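Local coordinates for protein putative dehydrogenase (Amycolatopsis orientalis, PDB 5A9T) that catalyses the NADPH-dependent reduction of imines to amines, as an imine reductase whose family fold pairs a dinucleotide-binding domain with a helical one, at residues 5-9 / 27-31; 61-65 / 146-150. One frame throughout, in Å; residues are numbered along the deposited sequence.

Contact 1. Residues 5-9 / 27-31; sequences NLPVT and RGHDV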
loop_
_atom_site.group_PDB
_atom_site.type_symbol
_atom_site.label_atom_id
_atom_site.label_comp_id
_atom_site.label_asym_id
_atom_site.label_seq_id
_atom_site.Cartn_x
_atom_site.Cartn_y
_atom_site.Cartn_z
ATOM N N ASN A 5 -9.214 -26.567 -32.633
ATOM C CA ASN A 5 -8.749 -27.147 -31.348
ATOM C C ASN A 5 -7.241 -27.364 -31.311
ATOM O O ASN A 5 -6.687 -28.324 -31.888
ATOM C CB ASN A 5 -9.408 -28.449 -31.022
ATOM C CG ASN A 5 -10.882 -28.327 -31.015
ATOM O OD1 ASN A 5 -11.393 -27.330 -31.513
ATOM N ND2 ASN A 5 -11.581 -29.327 -30.455
ATOM N N LEU A 6 -6.633 -26.424 -30.626
ATOM C CA LEU A 6 -5.147 -26.265 -30.537
ATOM C C LEU A 6 -4.737 -27.176 -29.355
ATOM O O LEU A 6 -5.357 -27.073 -28.262
ATOM C CB LEU A 6 -4.936 -24.834 -30.149
ATOM C CG LEU A 6 -3.449 -24.319 -30.062
ATOM C CD1 LEU A 6 -2.689 -24.378 -28.737
ATOM C CD2 LEU A 6 -2.622 -24.979 -31.086
ATOM N N PRO A 7 -3.813 -28.136 -29.519
ATOM C CA PRO A 7 -3.546 -29.040 -28.451
ATOM C C PRO A 7 -2.627 -28.323 -27.380
ATOM O O PRO A 7 -1.752 -27.531 -27.725
ATOM C CB PRO A 7 -2.767 -30.173 -29.136
ATOM C CG PRO A 7 -2.167 -29.561 -30.294
ATOM C CD PRO A 7 -3.159 -28.562 -30.792
ATOM N N VAL A 8 -2.875 -28.606 -26.120
ATOM C CA VAL A 8 -2.034 -28.123 -25.069
ATOM C C VAL A 8 -1.913 -29.239 -24.042
ATOM O O VAL A 8 -2.901 -29.943 -23.802
ATOM C CB VAL A 8 -2.633 -26.899 -24.343
ATOM C CG1 VAL A 8 -1.633 -26.447 -23.267
ATOM C CG2 VAL A 8 -3.025 -25.831 -25.317
ATOM N N THR A 9 -0.754 -29.439 -23.434
ATOM C CA THR A 9 -0.580 -30.345 -22.370
ATOM C C THR A 9 -0.411 -29.556 -21.079
ATOM O O THR A 9 0.387 -28.602 -21.043
ATOM C CB THR A 9 0.624 -31.220 -22.622
ATOM O OG1 THR A 9 0.368 -32.111 -23.721
ATOM C CG2 THR A 9 0.983 -32.062 -21.435
ATOM N N ARG A 27 -11.808 -22.824 -23.068
ATOM C CA ARG A 27 -11.471 -22.036 -24.277
ATOM C C ARG A 27 -11.438 -22.893 -25.549
ATOM O O ARG A 27 -11.052 -22.436 -26.645
ATOM C CB ARG A 27 -10.095 -21.370 -24.076
ATOM C CG ARG A 27 -10.070 -20.234 -23.059
ATOM C CD ARG A 27 -10.259 -18.895 -23.757
ATOM N NE ARG A 27 -9.075 -18.558 -24.533
ATOM C CZ ARG A 27 -8.874 -17.417 -25.156
ATOM N NH1 ARG A 27 -9.787 -16.461 -25.117
ATOM N NH2 ARG A 27 -7.741 -17.263 -25.822
ATOM N N GLY A 28 -11.737 -24.145 -25.376
ATOM C CA GLY A 28 -11.858 -25.082 -26.404
ATOM C C GLY A 28 -10.684 -25.872 -26.932
ATOM O O GLY A 28 -10.694 -26.436 -28.000
ATOM N N HIS A 29 -9.618 -25.830 -26.163
ATOM C CA HIS A 29 -8.420 -26.547 -26.554
ATOM C C HIS A 29 -8.587 -28.034 -26.348
ATOM O O HIS A 29 -9.342 -28.480 -25.507
ATOM C CB HIS A 29 -7.247 -26.037 -25.654
ATOM C CG HIS A 29 -6.890 -24.617 -25.888
ATOM N ND1 HIS A 29 -6.122 -24.197 -26.953
ATOM C CD2 HIS A 29 -7.115 -23.523 -25.132
ATOM C CE1 HIS A 29 -5.967 -22.874 -26.878
ATOM N NE2 HIS A 29 -6.591 -22.450 -25.791
ATOM N N ASP A 30 -7.753 -28.816 -27.061
ATOM C CA ASP A 30 -7.583 -30.278 -26.850
ATOM C C ASP A 30 -6.538 -30.474 -25.767
ATOM O O ASP A 30 -5.353 -30.381 -26.063
ATOM C CB ASP A 30 -7.190 -31.007 -28.163
ATOM C CG ASP A 30 -8.377 -31.209 -29.146
ATOM O OD1 ASP A 30 -9.566 -31.016 -28.770
ATOM O OD2 ASP A 30 -8.051 -31.460 -30.332
ATOM N N VAL A 31 -7.002 -30.709 -24.542
ATOM C CA VAL A 31 -6.109 -30.672 -23.390
ATOM C C VAL A 31 -5.738 -32.080 -23.030
ATOM O O VAL A 31 -6.636 -32.915 -22.650
ATOM C CB VAL A 31 -6.671 -29.891 -22.216
ATOM C CG1 VAL A 31 -5.713 -29.883 -21.017
ATOM C CG2 VAL A 31 -7.028 -28.468 -22.692
#

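Contact 2. Residues 61-65 / 146-150; sequences ASRLL and EYKET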
loop_
_atom_site.group_PDB
_atom_site.type_symbol
_atom_site.label_atom_id
_atom_site.label_comp_id
_atom_site.label_asym_id
_atom_site.label_seq_id
_atom_site.Cartn_x
_atom_site.Cartn_y
_atom_site.Cartn_z
ATOM N N ALA A 61 1.961 -35.135 -27.064
ATOM C CA ALA A 61 0.612 -34.788 -27.489
ATOM C C ALA A 61 0.512 -33.374 -28.054
ATOM O O ALA A 61 -0.429 -33.042 -28.781
ATOM C CB ALA A 61 -0.401 -34.930 -26.358
ATOM N N SER A 62 1.414 -32.498 -27.593
ATOM C CA SER A 62 1.275 -31.072 -27.801
ATOM C C SER A 62 2.626 -30.434 -27.988
ATOM O O SER A 62 3.567 -30.875 -27.429
ATOM C CB SER A 62 0.560 -30.351 -26.607
ATOM O OG SER A 62 -0.568 -31.113 -26.153
ATOM N N ARG A 63 2.662 -29.319 -28.752
ATOM C CA ARG A 63 3.871 -28.525 -28.792
ATOM C C ARG A 63 3.972 -27.665 -27.493
ATOM O O ARG A 63 5.061 -27.532 -26.920
ATOM C CB ARG A 63 3.930 -27.640 -30.006
ATOM C CG ARG A 63 5.040 -26.589 -30.005
ATOM C CD ARG A 63 5.161 -25.887 -31.367
ATOM N NE ARG A 63 5.932 -24.607 -31.304
ATOM C CZ ARG A 63 7.224 -24.509 -31.217
ATOM N NH1 ARG A 63 8.039 -25.554 -31.120
ATOM N NH2 ARG A 63 7.858 -23.347 -31.216
ATOM N N LEU A 64 2.830 -27.115 -27.069
ATOM C CA LEU A 64 2.775 -26.243 -25.878
ATOM C C LEU A 64 2.554 -27.073 -24.641
ATOM O O LEU A 64 1.543 -27.765 -24.501
ATOM C CB LEU A 64 1.636 -25.214 -26.048
ATOM C CG LEU A 64 1.503 -24.288 -24.800
ATOM C CD1 LEU A 64 2.715 -23.478 -24.591
ATOM C CD2 LEU A 64 0.266 -23.454 -24.997
ATOM N N LEU A 65 3.561 -27.055 -23.770
ATOM C CA LEU A 65 3.585 -27.829 -22.513
ATOM C C LEU A 65 3.539 -26.805 -21.381
ATOM O O LEU A 65 4.507 -26.091 -21.155
ATOM C CB LEU A 65 4.812 -28.669 -22.380
ATOM C CG LEU A 65 5.133 -29.488 -23.639
ATOM C CD1 LEU A 65 6.545 -30.123 -23.553
ATOM C CD2 LEU A 65 4.075 -30.547 -24.015
ATOM N N GLU A 146 4.380 -16.356 -30.043
ATOM C CA GLU A 146 3.717 -17.519 -30.563
ATOM C C GLU A 146 2.454 -17.899 -29.858
ATOM O O GLU A 146 1.439 -18.265 -30.408
ATOM C CB GLU A 146 4.740 -18.708 -30.645
ATOM C CG GLU A 146 4.166 -19.923 -31.378
ATOM C CD GLU A 146 5.180 -21.019 -31.490
ATOM O OE1 GLU A 146 6.308 -20.943 -30.996
ATOM O OE2 GLU A 146 4.819 -22.091 -32.085
ATOM N N TYR A 147 2.502 -17.809 -28.495
ATOM C CA TYR A 147 1.489 -18.305 -27.687
ATOM C C TYR A 147 0.689 -17.310 -26.839
ATOM O O TYR A 147 -0.147 -17.735 -26.128
ATOM C CB TYR A 147 2.049 -19.461 -26.778
ATOM C CG TYR A 147 2.346 -20.718 -27.627
ATOM C CD1 TYR A 147 1.315 -21.450 -28.168
ATOM C CD2 TYR A 147 3.632 -21.117 -27.808
ATOM C CE1 TYR A 147 1.582 -22.562 -28.968
ATOM C CE2 TYR A 147 3.879 -22.232 -28.599
ATOM C CZ TYR A 147 2.860 -22.955 -29.116
ATOM O OH TYR A 147 3.149 -24.072 -29.892
ATOM N N LYS A 148 0.947 -16.034 -27.021
ATOM C CA LYS A 148 0.237 -15.109 -26.192
ATOM C C LYS A 148 -1.254 -15.209 -26.320
ATOM O O LYS A 148 -1.915 -15.031 -25.304
ATOM C CB LYS A 148 0.733 -13.698 -26.400
ATOM C CG LYS A 148 0.521 -13.248 -27.745
ATOM C CD LYS A 148 1.368 -12.013 -28.000
ATOM C CE LYS A 148 0.617 -10.733 -27.773
ATOM N NZ LYS A 148 1.066 -9.876 -28.924
ATOM N N GLU A 149 -1.840 -15.471 -27.508
ATOM C CA GLU A 149 -3.267 -15.600 -27.575
ATOM C C GLU A 149 -3.830 -16.754 -26.810
ATOM O O GLU A 149 -4.852 -16.673 -26.130
ATOM C CB GLU A 149 -3.720 -15.568 -29.056
ATOM C CG GLU A 149 -5.120 -15.967 -29.335
ATOM N N THR A 150 -3.154 -17.898 -26.827
ATOM C CA THR A 150 -3.530 -19.037 -26.003
ATOM C C THR A 150 -3.359 -18.690 -24.489
ATOM O O THR A 150 -4.217 -18.988 -23.674
ATOM C CB THR A 150 -2.626 -20.250 -26.321
ATOM O OG1 THR A 150 -2.952 -20.628 -27.688
ATOM C CG2 THR A 150 -2.917 -21.439 -25.471
#

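Contact 1. Residues 5-9 / 27-31
Two backbone hydrogen bonds knit these strand beginnings together: Val8 N to Asp30 O at 3.0 Å and Asp30 N to Leu6 O at 3.2 Å. Leu6 and Val8 reach across to the same residue, the usual pattern of a parallel pair, and the strands belong to the first beta-alpha-beta unit of a Rossmann-type domain, in which helix 15-26 carries the chain from one to the other. Strand 7-11 leads into the glycine-rich turn where Leu13, Gly14 and Gly17 bind NADP(+), absent from this chain. Pro7 lies opposite Asp30 and needs no amide hydrogen, so proline is tolerated; its CA instead makes a CA-H...O contact of 3.3 Å with Asp30 O.

Side chains reinforce the open end of the ladder. Leu6 O accepts a second bond from the His29 ring, ND1 to O at 3.3 Å, so the histidine serves as a side-chain donor beside the backbone pair. Farther out, Asn5 ND2 donates to Asp30 OD1 at 3.1 Å, a polar link suited to the exposed surface. Gly28, at the Schellman motif that ends the helix, has a phi of 88°, and a CB would jam against the preceding carbonyl, which explains the glycine.

Packing takes over deeper along the strands. Val8 and Val31 project from the same face of the sheet, opposite to that of Pro7 and Asp30, and both meet Leu24 of helix 15-26; their beta-branched side chains suit extended backbone in this buried layer. Val8 also lies against Leu64 and Val66 of the neighbouring strand, while its CG2 approaches His29 ND1 to 3.9 Å.

Contact 2. Residues 61-65 / 146-150
Ser62, just before strand 64-67, turns its hydroxyl to Thr9 of the adjoining strand, and Arg63 is the first residue to meet helix 141-152. Its long, extended side chain carries the guanidinium out to Glu146, where two hydrogen bonds make a bidentate salt bridge: NE to OE2 and NH2 to OE1, each 2.9 Å. Both charges sit at the exposed margin, where solvent can reach them. Arg63 CD also lies 3.1 Å from Tyr147 OH, so the phenol oxygen abuts the arginine's last methylene. The helix here packs against one face of the Rossmann-type domain's central, mostly parallel sheet, and the next residue, Leu64, begins the strand and faces that layer. Its CD1 stands 4.1 Å from the centroid of the Tyr147 ring, almost on the ring normal, a CH-pi contact that suits a branched aliphatic chain against a flat aromatic. The other methyl, CD2, reaches Tyr147 CD1 at 3.9 Å and, one helical turn farther on, Thr150 CG2 at 3.8 Å.

In the fold
Both contacts involve the same sheet, in which strands 7-11 and 64-67 are neighbours. Contact 1 works within the sheet, largely through main-chain bonds, with side-chain bonds from His29 and Asn5 at its outer end; contact 2 works across its face, entirely through side chains meeting a helix. They are joined directly: Thr9 OG1 lies 2.8 Å from Ser62 OG and Thr9 N 3.0 Å from Leu64 O, both probable hydrogen bonds, and Thr150 touches Leu6 and His29. Each is partly buried and graded alike, with Val8 and Val31, or Leu64 and Tyr147, inside, and Asn5-Asp30 or Arg63-Glu146 at the surface. The surface pair is neutral-to-charged in contact 1 but a salt bridge in contact 2.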